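Local coordinates for imelysin-like protein (Psychrobacter arcticus, PDB 3PF0), which is of unknown function but belongs to the imelysin-like (peptidase M75) family and has been described as a putative metalloendopeptidase, at residues A[69-74]-A[199-204]; A[105-110]-A[268-273]; A[126-131]-A[161-166]; A[133-138]-A[255-260]; A[169-174]-A[187-192]. All blocks are in the same frame, centred on the assembly; numbering follows the deposited sequence. Where two conformers were deposited one is given.

Overall arrangement
Starting from the N terminus, helix 48-84 opens contact 1, which joins its residues 69-74 to 199-204 of helix 183-214. Contact 2 then leaves helix 92-112 at 105-110 and closes on helix 268-283, so it crosses contact 1. Contact 3 (126-131 with 161-166) is a shorter closure, enclosed by both, that ties the end of helix 125-129 to the loop before helix 167-176. Contact 4 begins at 133-138 and closes at 255-260; it crosses contacts 1 and 3 but lies within contact 2. Contact 5 follows contact 3 in series, pairing helices 167-176 and 183-214 within the spans of contacts 1, 2 and 4.

Contact 1. Residues A[69-74]-A[199-204]; sequences DAAKQS and RLKDIE
L200 CB rests on A71, 3.9 Å from A71 CB, where the two CA atoms are 5.1 Å apart. The leucine's CG stands anti to its own carbonyl carbon (chi1 -66°). Its methyls turn to A70 and S74: CD1 approaches the carbonyl atom A70 O to 3.4 Å and S74 CB to 3.8 Å. Both methyls, CD1 and CD2, also sit near A70 CB. A70 O is satisfied within its own helix, where it accepts S74 N at 3.1 Å; the methyl against it is a packing contact. At the margin, K201 CG touches A71 CB at 3.9 Å, and E204 OE1 comes near the same methyl.

Further out, L200 is backed by W109 of helix 92-112 and I129 of helix 125-129, while K201 NZ forms a salt bridge with D75, one residue beyond 69-74. On a separate face of its helix, Q73 NE2 donates to D69 OD1 at 3.0 Å in a nearly straight bond (164°), far from the leucine.

The two helix segments run antiparallel at 156°, their axes 8.5 Å apart. No hydrogen bond spans them. The chemistry is therefore that of close apolar helix packing, in which alanine methyls admit a leucine against the backbone and charged groups stay at the border.

Contact 2. Residues A[105-110]-A[268-273]; sequences LAQAWA and SRAIIN
I271 packs its two branches against A106 and A110 in a near-parallel helix pair of this all-helical fold: segments 105-110 and 268-273, on helices 92-112 and 268-283, run at 32° with axes 8.8 Å apart at their closest.

The apolar part is carried by the isoleucine. CD1 meets A106 CB at 3.7 Å, while CG2 meets A110 CB at 4.0 Å; the two alanines stand one turn apart. CG1 lies anti to the carbonyl carbon (chi1 -53°), which leaves CG2 anti to the backbone N, on the A110 side; chi2 (-54°) then brings CD1 to A106. P261 in a loop also touches I271, and on the far side of helix 92-112 L105 packs against helix 48-84.

The polar part is less direct. Q107 runs extended beyond CG, and its amide end arrives beside A270, with NE2 3.7 Å from A270 CB; no hydrogen bond passes between the segments themselves. A water joins them instead: it donates to A270 O at 2.9 Å and accepts from Q107 NE2 in a short but weak bond of 2.6 Å. An alanine at Q107 would probably leave this water without one of its donors and uncover the A270 methyl on that side. From the other segment, the same water accepts from N273 ND2 at 2.8 Å.

Contact 3. Residues A[126-131]-A[161-166]; sequences NLYINY and ESAVVQ
The Y128 ring carries A163 CB over the centre of one face, 3.6 Å from the ring centroid and 10° off the normal, a CH-pi contact. Around its edge, near the ring plane, lie E161 O and the amide of Q166, whose NE2 is 3.4 Å from Y128 CD1. That amide stands almost upright to the ring, the planes being 87° apart. The Y131 ring has a matching partner: V164 CG2 sits over its centre, 3.5 Å from the centroid and 9° off the normal. A163 CB also approaches L127 O and Y131 CD2.

Q166 is held in place by its own loop. NE2 donates to S162 O at 2.8 Å, from above the carbonyl plane, and also to L158 O.

No hydrogen bond links the segments directly; waters do. One donates to both Y128 O and Q166 OE1, 2.9 Å from the former; another bonds Y128 OH and donates to E161 O, 2.7 Å from each. A third accepts from Y131 N at 2.8 Å and lies close to L127 O and Q166 O. Outside, Y128 makes a cation-pi contact with R199.

The chemistry implies a join of helix end and loop made by methyls on aromatic faces, with water carrying the polar links between the segments.

Contact 4. Residues A[133-138]-A[255-260]; sequences PDERGL and KAKGHL
E135 and K257 pass each other obliquely, and the closest approach is to the middle of the lysine chain, E135 OE1 lying 3.4 Å from K257 CD. The charged ends are farther apart, OE1 to NZ at 3.8 Å, so the salt bridge is a long one. K257 leaves its backbone with CG anti to N and bends at chi3 (91°), which turns CE alongside the carboxylate. E135 is extended beyond CG, and that CG rests 4.0 Å from G258 CA. At this point the chains come close, and a CB on G258 would itself fall near E135 CG. Both E135 and K257 also touch a neighbouring molecule in the crystal, so their pairing may owe something to the lattice.

H259 is set differently. Its ring presents an edge, with CD2 3.3 Å from D134 O in the ring plane. The same oxygen closes the turn by accepting G137 N at 3.1 Å. The D134 carboxylate turns to the residues that follow: OD1 takes L138 N at 2.8 Å through its syn lone pair, and OD2 takes V139 N.

Two waters complete the join. One accepts from D134 N and from H259 N; the other donates to E135 O and accepts from G258 N at 2.8 Å. H259 O is hydrogen-bonded to the hydroxyl of Y132, the residue just before P133.

The whole is a solvent-facing meeting of two loops: a type I beta turn, D134 to G137, leading into helix 138-149, set against the extended connection between helices 225-250 and 268-283.

Contact 5. Residues A[169-174]-A[187-192]; sequences PGLEEA and AYVMSA
Y188 OH is hydrogen-bonded to V165 O, a backbone carbonyl just ahead of helix 167-176, and rests against G170, 3.3 Å from G170 CA. It thereby pins one arm of a helical hairpin to the approach of the other: helices 167-176 and 183-214 follow one another in the chain, and their segments are antiparallel at 161°, with axes 9.8 Å apart. The tyrosine points across this interface with CG anti to its backbone N (chi1 172°).

G170 has no side chain, and this is what admits the phenol; a CB there would lie 2.3 Å from Y188 OH, a clash. The ring then slants past A174, whose CB is 3.5 Å from Y188 CD2. From its own helix A192 sets CB above one face, offset toward the rim. Beyond the pair, helix 138-149 packs on the tyrosine through V143, L146 and I147. A phenylalanine at Y188 would probably leave V165 O without this donor and the ring less firmly tied to the start of helix 167-176.

The remaining side-chain contacts are apolar. V189 divides its methyls, CG2 meeting A174 CB at 4.0 Å and CG1 facing L171 CD2. The hairpin is further tied to the chain just after helix 48-84 by the C85-C186 disulfide, next to A187, and to that helix by L77 against L171. L171 also packs on helix 183-214: its CD2 lies 3.7 Å from A192 CB and 3.4 Å from V189 O.

Contact 1. Residues A[69-74]-A[199-204]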
# COMPACT_ATOMS: atom_id res chain seq x y z
N ASP A 69 -8.34 -0.94 8.82
CA ASP A 69 -7.50 0.13 9.30
C ASP A 69 -7.45 1.29 8.32
O ASP A 69 -7.62 2.43 8.75
CB ASP A 69 -6.08 -0.34 9.63
CG ASP A 69 -5.27 0.73 10.34
OD1 ASP A 69 -5.80 1.34 11.30
OD2 ASP A 69 -4.12 0.98 9.92
N ALA A 70 -7.28 1.02 7.00
CA ALA A 70 -7.29 2.08 6.00
C ALA A 70 -8.65 2.84 6.02
O ALA A 70 -8.67 4.08 5.92
CB ALA A 70 -7.01 1.51 4.61
N ALA A 71 -9.77 2.11 6.18
CA ALA A 71 -11.12 2.70 6.25
C ALA A 71 -11.27 3.58 7.51
O ALA A 71 -11.81 4.69 7.43
CB ALA A 71 -12.19 1.60 6.24
N LYS A 72 -10.76 3.10 8.65
CA LYS A 72 -10.76 3.78 9.96
C LYS A 72 -9.98 5.12 9.86
O LYS A 72 -10.49 6.16 10.29
CB LYS A 72 -10.13 2.84 11.00
CG LYS A 72 -9.93 3.37 12.42
CD LYS A 72 -9.19 2.32 13.24
CE LYS A 72 -8.71 2.79 14.59
NZ LYS A 72 -8.23 1.66 15.43
N GLN A 73 -8.79 5.09 9.25
CA GLN A 73 -7.93 6.26 9.07
C GLN A 73 -8.54 7.29 8.12
O GLN A 73 -8.34 8.49 8.34
CB GLN A 73 -6.53 5.84 8.60
CG GLN A 73 -5.73 4.97 9.58
CD GLN A 73 -5.89 5.31 11.05
OE1 GLN A 73 -5.96 6.47 11.47
NE2 GLN A 73 -5.90 4.28 11.87
N SER A 74 -9.29 6.83 7.09
CA SER A 74 -9.98 7.70 6.13
C SER A 74 -11.14 8.39 6.85
O SER A 74 -11.39 9.57 6.63
CB SER A 74 -10.47 6.89 4.93
OG SER A 74 -10.85 7.76 3.87
N ARG A 199 -15.28 3.70 -0.43
CA ARG A 199 -14.63 2.69 -1.26
C ARG A 199 -13.89 1.65 -0.41
O ARG A 199 -13.98 0.46 -0.70
CB ARG A 199 -13.66 3.34 -2.26
CG ARG A 199 -14.37 4.07 -3.39
CD ARG A 199 -13.39 4.78 -4.31
NE ARG A 199 -14.10 5.55 -5.34
CZ ARG A 199 -14.54 5.04 -6.49
NH1 ARG A 199 -14.32 3.77 -6.79
NH2 ARG A 199 -15.18 5.81 -7.36
N LEU A 200 -13.19 2.10 0.64
CA LEU A 200 -12.43 1.23 1.54
C LEU A 200 -13.33 0.32 2.38
O LEU A 200 -12.98 -0.84 2.59
CB LEU A 200 -11.52 2.07 2.47
CG LEU A 200 -10.39 2.84 1.77
CD1 LEU A 200 -9.75 3.85 2.70
CD2 LEU A 200 -9.35 1.90 1.23
N LYS A 201 -14.48 0.84 2.84
CA LYS A 201 -15.43 0.04 3.63
C LYS A 201 -16.09 -1.00 2.75
O LYS A 201 -16.33 -2.12 3.20
CB LYS A 201 -16.48 0.92 4.30
CG LYS A 201 -16.08 1.30 5.73
CD LYS A 201 -16.91 2.45 6.27
CE LYS A 201 -16.18 3.77 6.17
NZ LYS A 201 -17.09 4.90 5.85
N ASP A 202 -16.32 -0.66 1.47
CA ASP A 202 -16.92 -1.59 0.52
C ASP A 202 -15.98 -2.76 0.24
O ASP A 202 -16.45 -3.89 0.13
CB ASP A 202 -17.30 -0.87 -0.78
CG ASP A 202 -18.56 -0.02 -0.70
OD1 ASP A 202 -19.01 0.30 0.45
OD2 ASP A 202 -19.10 0.36 -1.77
N ILE A 203 -14.64 -2.50 0.18
CA ILE A 203 -13.61 -3.53 -0.03
C ILE A 203 -13.52 -4.42 1.21
O ILE A 203 -13.51 -5.64 1.06
CB ILE A 203 -12.24 -2.90 -0.42
CG1 ILE A 203 -12.34 -2.24 -1.82
CG2 ILE A 203 -11.10 -3.95 -0.41
CD1 ILE A 203 -11.39 -1.17 -2.03
N GLU A 204 -13.50 -3.80 2.42
CA GLU A 204 -13.49 -4.51 3.71
C GLU A 204 -14.72 -5.46 3.82
O GLU A 204 -14.55 -6.62 4.20
CB GLU A 204 -13.49 -3.50 4.87
CG GLU A 204 -13.44 -4.16 6.24
CD GLU A 204 -13.89 -3.34 7.43
OE1 GLU A 204 -14.06 -2.10 7.28
OE2 GLU A 204 -14.06 -3.93 8.52

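Contact 2. Residues A[105-110]-A[268-273]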
# COMPACT_ATOMS: atom_id res chain seq x y z
N LEU A 105 -3.12 7.63 7.15
CA LEU A 105 -3.97 7.00 6.14
C LEU A 105 -3.14 6.47 4.95
O LEU A 105 -3.42 5.37 4.47
CB LEU A 105 -5.06 7.98 5.65
CG LEU A 105 -5.78 7.64 4.33
CD1 LEU A 105 -6.60 6.34 4.44
CD2 LEU A 105 -6.63 8.79 3.88
N ALA A 106 -2.16 7.25 4.45
CA ALA A 106 -1.32 6.83 3.32
C ALA A 106 -0.49 5.60 3.69
O ALA A 106 -0.36 4.69 2.88
CB ALA A 106 -0.42 7.97 2.86
N GLN A 107 -0.02 5.55 4.96
CA GLN A 107 0.75 4.42 5.51
C GLN A 107 -0.13 3.15 5.62
O GLN A 107 0.34 2.06 5.28
CB GLN A 107 1.35 4.78 6.87
CG GLN A 107 2.57 5.71 6.77
CD GLN A 107 3.09 6.09 8.13
OE1 GLN A 107 2.48 6.87 8.86
NE2 GLN A 107 4.25 5.58 8.47
N ALA A 108 -1.40 3.30 6.08
CA ALA A 108 -2.38 2.21 6.22
C ALA A 108 -2.73 1.61 4.85
O ALA A 108 -2.82 0.39 4.72
CB ALA A 108 -3.64 2.69 6.92
N TRP A 109 -2.92 2.45 3.84
CA TRP A 109 -3.22 1.94 2.50
C TRP A 109 -1.99 1.28 1.87
O TRP A 109 -2.15 0.28 1.16
CB TRP A 109 -3.78 3.01 1.58
CG TRP A 109 -4.04 2.49 0.20
CD1 TRP A 109 -3.30 2.74 -0.92
CD2 TRP A 109 -5.01 1.49 -0.18
NE1 TRP A 109 -3.77 1.99 -1.98
CE2 TRP A 109 -4.80 1.20 -1.54
CE3 TRP A 109 -6.02 0.81 0.52
CZ2 TRP A 109 -5.60 0.28 -2.24
CZ3 TRP A 109 -6.80 -0.11 -0.17
CH2 TRP A 109 -6.59 -0.36 -1.53
N ALA A 110 -0.78 1.80 2.15
CA ALA A 110 0.48 1.22 1.65
C ALA A 110 0.60 -0.23 2.14
O ALA A 110 1.00 -1.10 1.38
CB ALA A 110 1.68 2.05 2.10
N SER A 268 8.27 9.96 1.62
CA SER A 268 8.49 8.67 0.94
C SER A 268 9.04 7.59 1.87
O SER A 268 8.66 6.44 1.71
CB SER A 268 9.40 8.80 -0.29
OG SER A 268 10.46 9.71 -0.09
N ARG A 269 9.93 7.96 2.82
CA ARG A 269 10.51 7.01 3.79
C ARG A 269 9.40 6.30 4.60
O ARG A 269 9.47 5.09 4.78
CB ARG A 269 11.52 7.70 4.72
CG ARG A 269 12.35 6.71 5.56
CD ARG A 269 13.21 7.40 6.60
NE ARG A 269 12.42 7.98 7.69
CZ ARG A 269 12.86 8.93 8.51
NH1 ARG A 269 14.10 9.41 8.39
NH2 ARG A 269 12.08 9.41 9.47
N ALA A 270 8.37 7.05 5.03
CA ALA A 270 7.23 6.53 5.79
C ALA A 270 6.41 5.52 4.96
O ALA A 270 5.91 4.55 5.53
CB ALA A 270 6.34 7.66 6.26
N ILE A 271 6.27 5.75 3.64
CA ILE A 271 5.51 4.85 2.75
C ILE A 271 6.29 3.54 2.55
O ILE A 271 5.71 2.47 2.70
CB ILE A 271 5.12 5.53 1.40
CG1 ILE A 271 4.39 6.89 1.63
CG2 ILE A 271 4.28 4.60 0.52
CD1 ILE A 271 3.11 6.83 2.60
N ILE A 272 7.61 3.62 2.25
CA ILE A 272 8.46 2.44 2.03
C ILE A 272 8.55 1.59 3.33
O ILE A 272 8.46 0.37 3.26
CB ILE A 272 9.86 2.84 1.47
CG1 ILE A 272 9.74 3.63 0.13
CG2 ILE A 272 10.80 1.62 1.31
CD1 ILE A 272 8.91 2.97 -1.04
N ASN A 273 8.66 2.26 4.49
CA ASN A 273 8.72 1.64 5.81
C ASN A 273 7.43 0.86 6.12
O ASN A 273 7.51 -0.29 6.58
CB ASN A 273 8.96 2.71 6.87
CG ASN A 273 9.33 2.20 8.23
OD1 ASN A 273 10.35 1.53 8.43
ND2 ASN A 273 8.53 2.57 9.22
O HOH W 1 6.13 3.81 8.37

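Contact 3. Residues A[126-131]-A[161-166]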
# COMPACT_ATOMS: atom_id res chain seq x y z
N ASN A 126 -8.95 0.68 -6.77
CA ASN A 126 -7.59 0.95 -6.25
C ASN A 126 -6.97 2.22 -6.88
O ASN A 126 -6.22 2.92 -6.20
CB ASN A 126 -6.66 -0.25 -6.48
CG ASN A 126 -6.54 -0.70 -7.92
OD1 ASN A 126 -7.44 -0.54 -8.74
ND2 ASN A 126 -5.42 -1.30 -8.26
N LEU A 127 -7.28 2.51 -8.17
CA LEU A 127 -6.77 3.72 -8.81
C LEU A 127 -7.56 4.96 -8.33
O LEU A 127 -6.99 6.05 -8.26
CB LEU A 127 -6.76 3.60 -10.34
CG LEU A 127 -5.69 2.63 -10.91
CD1 LEU A 127 -5.84 2.47 -12.40
CD2 LEU A 127 -4.24 3.05 -10.52
N TYR A 128 -8.83 4.77 -7.91
CA TYR A 128 -9.64 5.83 -7.30
C TYR A 128 -9.17 6.05 -5.88
O TYR A 128 -9.39 7.13 -5.33
CB TYR A 128 -11.15 5.49 -7.34
CG TYR A 128 -11.79 5.68 -8.70
CD1 TYR A 128 -12.36 6.90 -9.06
CD2 TYR A 128 -11.84 4.63 -9.62
CE1 TYR A 128 -12.94 7.08 -10.32
CE2 TYR A 128 -12.43 4.80 -10.88
CZ TYR A 128 -12.97 6.03 -11.22
OH TYR A 128 -13.54 6.21 -12.46
N ILE A 129 -8.53 5.03 -5.27
CA ILE A 129 -7.99 5.08 -3.91
C ILE A 129 -6.56 5.65 -3.92
O ILE A 129 -6.23 6.51 -3.09
CB ILE A 129 -8.06 3.67 -3.23
CG1 ILE A 129 -9.52 3.27 -2.96
CG2 ILE A 129 -7.24 3.62 -1.94
CD1 ILE A 129 -9.75 1.79 -2.76
N ASN A 130 -5.70 5.15 -4.82
CA ASN A 130 -4.31 5.61 -4.93
C ASN A 130 -3.84 5.53 -6.38
O ASN A 130 -3.36 4.49 -6.84
CB ASN A 130 -3.38 4.80 -4.00
CG ASN A 130 -1.98 5.37 -3.90
OD1 ASN A 130 -1.78 6.58 -3.94
ND2 ASN A 130 -0.98 4.52 -3.76
N TYR A 131 -4.01 6.65 -7.12
CA TYR A 131 -3.61 6.71 -8.52
C TYR A 131 -2.09 6.85 -8.57
O TYR A 131 -1.54 7.94 -8.45
CB TYR A 131 -4.32 7.84 -9.29
CG TYR A 131 -4.28 7.59 -10.79
CD1 TYR A 131 -3.15 7.93 -11.54
CD2 TYR A 131 -5.32 6.93 -11.43
CE1 TYR A 131 -3.07 7.62 -12.89
CE2 TYR A 131 -5.26 6.64 -12.79
CZ TYR A 131 -4.13 6.98 -13.52
OH TYR A 131 -4.09 6.69 -14.86
N GLU A 161 -16.15 11.67 -11.49
CA GLU A 161 -14.91 12.38 -11.83
C GLU A 161 -13.79 11.33 -11.98
O GLU A 161 -13.91 10.23 -11.43
CB GLU A 161 -14.54 13.46 -10.80
CG GLU A 161 -15.58 14.57 -10.65
CD GLU A 161 -15.88 15.41 -11.87
OE1 GLU A 161 -14.95 15.66 -12.67
OE2 GLU A 161 -17.05 15.84 -12.02
N SER A 162 -12.71 11.67 -12.70
CA SER A 162 -11.60 10.75 -12.90
C SER A 162 -10.89 10.39 -11.59
O SER A 162 -10.93 11.16 -10.62
CB SER A 162 -10.60 11.30 -13.91
OG SER A 162 -10.01 12.52 -13.50
N ALA A 163 -10.29 9.20 -11.55
CA ALA A 163 -9.56 8.64 -10.41
C ALA A 163 -8.34 9.50 -10.04
O ALA A 163 -7.94 9.56 -8.87
CB ALA A 163 -9.12 7.23 -10.76
N VAL A 164 -7.79 10.20 -11.03
CA VAL A 164 -6.62 11.06 -10.99
C VAL A 164 -6.85 12.32 -10.09
O VAL A 164 -5.87 12.88 -9.58
CB VAL A 164 -6.32 11.40 -12.49
CG1 VAL A 164 -6.12 12.89 -12.78
CG2 VAL A 164 -5.17 10.56 -13.02
N VAL A 165 -8.11 12.74 -9.86
CA VAL A 165 -8.41 13.96 -9.10
C VAL A 165 -8.94 13.63 -7.69
O VAL A 165 -9.51 14.51 -7.03
CB VAL A 165 -9.36 14.91 -9.88
CG1 VAL A 165 -8.74 15.35 -11.19
CG2 VAL A 165 -10.73 14.28 -10.13
N GLN A 166 -8.72 12.40 -7.20
CA GLN A 166 -9.20 11.99 -5.89
C GLN A 166 -8.27 10.94 -5.24
O GLN A 166 -7.16 10.69 -5.72
CB GLN A 166 -10.64 11.46 -6.01
CG GLN A 166 -10.80 10.31 -6.99
CD GLN A 166 -12.24 10.00 -7.30
OE1 GLN A 166 -13.00 9.53 -6.45
NE2 GLN A 166 -12.62 10.21 -8.54
O HOH W 2 -6.22 8.20 -6.44
O HOH W 3 -11.95 8.04 -4.35
O HOH W 4 -14.97 8.41 -13.16

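Contact 4. Residues A[133-138]-A[255-260]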
# COMPACT_ATOMS: atom_id res chain seq x y z
N PRO A 133 1.60 4.46 -10.28
CA PRO A 133 2.43 5.65 -10.61
C PRO A 133 1.63 6.74 -11.34
O PRO A 133 0.53 6.50 -11.83
CB PRO A 133 3.51 5.07 -11.54
CG PRO A 133 3.51 3.59 -11.29
CD PRO A 133 2.08 3.27 -11.00
N ASP A 134 2.17 7.96 -11.37
CA ASP A 134 1.59 9.09 -12.09
C ASP A 134 2.74 9.76 -12.85
O ASP A 134 3.12 10.89 -12.55
CB ASP A 134 0.85 10.05 -11.14
CG ASP A 134 0.23 11.27 -11.81
OD1 ASP A 134 -0.05 11.21 -13.03
OD2 ASP A 134 0.01 12.28 -11.11
N GLU A 135 3.29 9.03 -13.82
CA GLU A 135 4.43 9.43 -14.66
C GLU A 135 4.22 10.76 -15.39
O GLU A 135 5.20 11.46 -15.66
CB GLU A 135 4.75 8.34 -15.69
CG GLU A 135 5.50 7.16 -15.10
CD GLU A 135 5.53 5.91 -15.95
OE1 GLU A 135 5.74 6.01 -17.18
OE2 GLU A 135 5.39 4.81 -15.36
N ARG A 136 2.96 11.12 -15.71
CA ARG A 136 2.65 12.34 -16.45
C ARG A 136 2.17 13.49 -15.54
O ARG A 136 1.86 14.56 -16.06
CB ARG A 136 1.62 12.06 -17.56
CG ARG A 136 2.18 11.18 -18.66
CD ARG A 136 1.26 11.05 -19.85
NE ARG A 136 1.86 10.16 -20.85
CZ ARG A 136 1.60 10.20 -22.15
NH1 ARG A 136 0.74 11.10 -22.64
NH2 ARG A 136 2.19 9.35 -22.98
N GLY A 137 2.15 13.26 -14.23
CA GLY A 137 1.74 14.27 -13.25
C GLY A 137 0.33 14.80 -13.46
O GLY A 137 0.10 16.01 -13.40
N LEU A 138 -0.61 13.89 -13.70
CA LEU A 138 -2.02 14.20 -13.95
C LEU A 138 -2.77 14.65 -12.69
O LEU A 138 -3.76 15.38 -12.80
CB LEU A 138 -2.71 12.97 -14.56
CG LEU A 138 -2.20 12.44 -15.90
CD1 LEU A 138 -2.97 11.19 -16.31
CD2 LEU A 138 -2.29 13.50 -17.01
N LYS A 255 17.33 7.57 -17.12
CA LYS A 255 16.67 8.85 -16.83
C LYS A 255 15.49 8.62 -15.91
O LYS A 255 14.73 7.67 -16.13
CB LYS A 255 16.21 9.55 -18.12
CG LYS A 255 15.95 11.04 -17.94
CD LYS A 255 14.56 11.42 -18.39
CE LYS A 255 14.59 12.50 -19.44
NZ LYS A 255 13.25 12.72 -20.04
N ALA A 256 15.33 9.51 -14.90
CA ALA A 256 14.24 9.44 -13.92
C ALA A 256 12.88 9.55 -14.59
O ALA A 256 12.68 10.36 -15.50
CB ALA A 256 14.39 10.54 -12.88
N LYS A 257 11.96 8.67 -14.17
CA LYS A 257 10.60 8.51 -14.66
C LYS A 257 9.68 8.32 -13.46
O LYS A 257 9.93 7.46 -12.61
CB LYS A 257 10.52 7.31 -15.62
CG LYS A 257 9.15 7.04 -16.22
CD LYS A 257 9.15 5.86 -17.19
CE LYS A 257 8.84 4.54 -16.52
NZ LYS A 257 8.57 3.47 -17.51
N GLY A 258 8.62 9.12 -13.38
CA GLY A 258 7.68 9.02 -12.28
C GLY A 258 8.15 9.71 -11.02
O GLY A 258 9.15 10.45 -11.04
N HIS A 259 7.43 9.48 -9.92
CA HIS A 259 7.73 10.13 -8.64
C HIS A 259 7.71 9.13 -7.51
O HIS A 259 7.11 8.06 -7.63
CB HIS A 259 6.72 11.27 -8.37
CG HIS A 259 6.42 12.11 -9.57
ND1 HIS A 259 7.17 13.23 -9.87
CD2 HIS A 259 5.50 11.92 -10.55
CE1 HIS A 259 6.68 13.70 -11.01
NE2 HIS A 259 5.68 12.94 -11.47
N LEU A 260 8.39 9.47 -6.41
CA LEU A 260 8.38 8.66 -5.21
C LEU A 260 6.98 8.69 -4.61
O LEU A 260 6.30 9.70 -4.76
CB LEU A 260 9.37 9.24 -4.18
CG LEU A 260 10.83 8.88 -4.30
CD1 LEU A 260 11.65 9.96 -3.72
CD2 LEU A 260 11.14 7.61 -3.54
O HOH W 5 4.56 8.44 -9.93
O HOH W 6 7.87 11.01 -15.34

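Contact 5. Residues A[169-174]-A[187-192]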
# COMPACT_ATOMS: atom_id res chain seq x y z
N PRO A 169 -3.54 10.43 -3.43
CA PRO A 169 -2.74 11.51 -4.05
C PRO A 169 -3.52 12.82 -4.27
O PRO A 169 -2.90 13.89 -4.27
CB PRO A 169 -2.30 10.91 -5.38
CG PRO A 169 -3.32 9.87 -5.69
CD PRO A 169 -3.73 9.31 -4.37
N GLY A 170 -4.84 12.73 -4.44
CA GLY A 170 -5.72 13.89 -4.59
C GLY A 170 -5.75 14.69 -3.30
O GLY A 170 -5.57 15.91 -3.31
N LEU A 171 -5.93 14.00 -2.16
CA LEU A 171 -5.95 14.61 -0.83
C LEU A 171 -4.58 15.22 -0.49
O LEU A 171 -4.50 16.33 0.04
CB LEU A 171 -6.37 13.57 0.22
CG LEU A 171 -7.87 13.26 0.27
CD1 LEU A 171 -8.14 11.89 0.86
CD2 LEU A 171 -8.63 14.36 1.01
N GLU A 172 -3.50 14.53 -0.87
CA GLU A 172 -2.14 14.99 -0.64
C GLU A 172 -1.92 16.34 -1.29
O GLU A 172 -1.40 17.27 -0.65
CB GLU A 172 -1.14 13.98 -1.20
CG GLU A 172 0.31 14.38 -0.94
CD GLU A 172 1.35 13.53 -1.63
OE1 GLU A 172 0.98 12.69 -2.48
OE2 GLU A 172 2.55 13.71 -1.31
N GLU A 173 -2.34 16.45 -2.56
CA GLU A 173 -2.23 17.64 -3.38
C GLU A 173 -3.04 18.78 -2.78
O GLU A 173 -2.52 19.88 -2.68
CB GLU A 173 -2.67 17.33 -4.82
CG GLU A 173 -2.42 18.46 -5.81
CD GLU A 173 -1.02 19.04 -5.81
OE1 GLU A 173 -0.09 18.34 -6.27
OE2 GLU A 173 -0.85 20.19 -5.34
N ALA A 174 -4.30 18.52 -2.37
CA ALA A 174 -5.15 19.56 -1.80
C ALA A 174 -4.63 20.06 -0.44
O ALA A 174 -4.70 21.26 -0.17
CB ALA A 174 -6.57 19.06 -1.65
N ALA A 187 -14.12 21.84 1.17
CA ALA A 187 -15.19 21.01 0.62
C ALA A 187 -14.60 19.83 -0.13
O ALA A 187 -15.18 18.74 -0.07
CB ALA A 187 -16.09 21.84 -0.29
N TYR A 188 -13.46 20.03 -0.81
CA TYR A 188 -12.78 18.96 -1.55
C TYR A 188 -12.20 17.91 -0.61
O TYR A 188 -12.32 16.72 -0.89
CB TYR A 188 -11.66 19.52 -2.48
CG TYR A 188 -10.83 18.40 -3.10
CD1 TYR A 188 -11.24 17.79 -4.29
CD2 TYR A 188 -9.72 17.87 -2.44
CE1 TYR A 188 -10.54 16.70 -4.81
CE2 TYR A 188 -9.02 16.79 -2.95
CZ TYR A 188 -9.43 16.21 -4.15
OH TYR A 188 -8.74 15.13 -4.65
N VAL A 189 -11.52 18.33 0.47
CA VAL A 189 -10.84 17.44 1.41
C VAL A 189 -11.89 16.56 2.10
O VAL A 189 -11.66 15.35 2.25
CB VAL A 189 -9.93 18.23 2.41
CG1 VAL A 189 -9.46 17.36 3.57
CG2 VAL A 189 -8.74 18.86 1.67
N MSE A 190 -13.05 17.14 2.44
CA MSE A 190 -14.16 16.41 3.05
C MSE A 190 -14.77 15.44 2.06
O MSE A 190 -15.01 14.28 2.42
CB MSE A 190 -15.23 17.38 3.56
CG MSE A 190 -14.82 18.12 4.83
SE MSE A 190 -16.11 19.51 5.25
CE MSE A 190 -17.67 18.38 5.69
N SER A 191 -14.99 15.89 0.80
CA SER A 191 -15.56 15.05 -0.28
C SER A 191 -14.65 13.89 -0.64
O SER A 191 -15.13 12.76 -0.74
CB SER A 191 -15.83 15.88 -1.53
OG SER A 191 -16.86 16.81 -1.28
N ALA A 192 -13.33 14.15 -0.83
CA ALA A 192 -12.39 13.11 -1.22
C ALA A 192 -12.16 12.10 -0.12
O ALA A 192 -12.16 10.92 -0.42
CB ALA A 192 -11.07 13.73 -1.68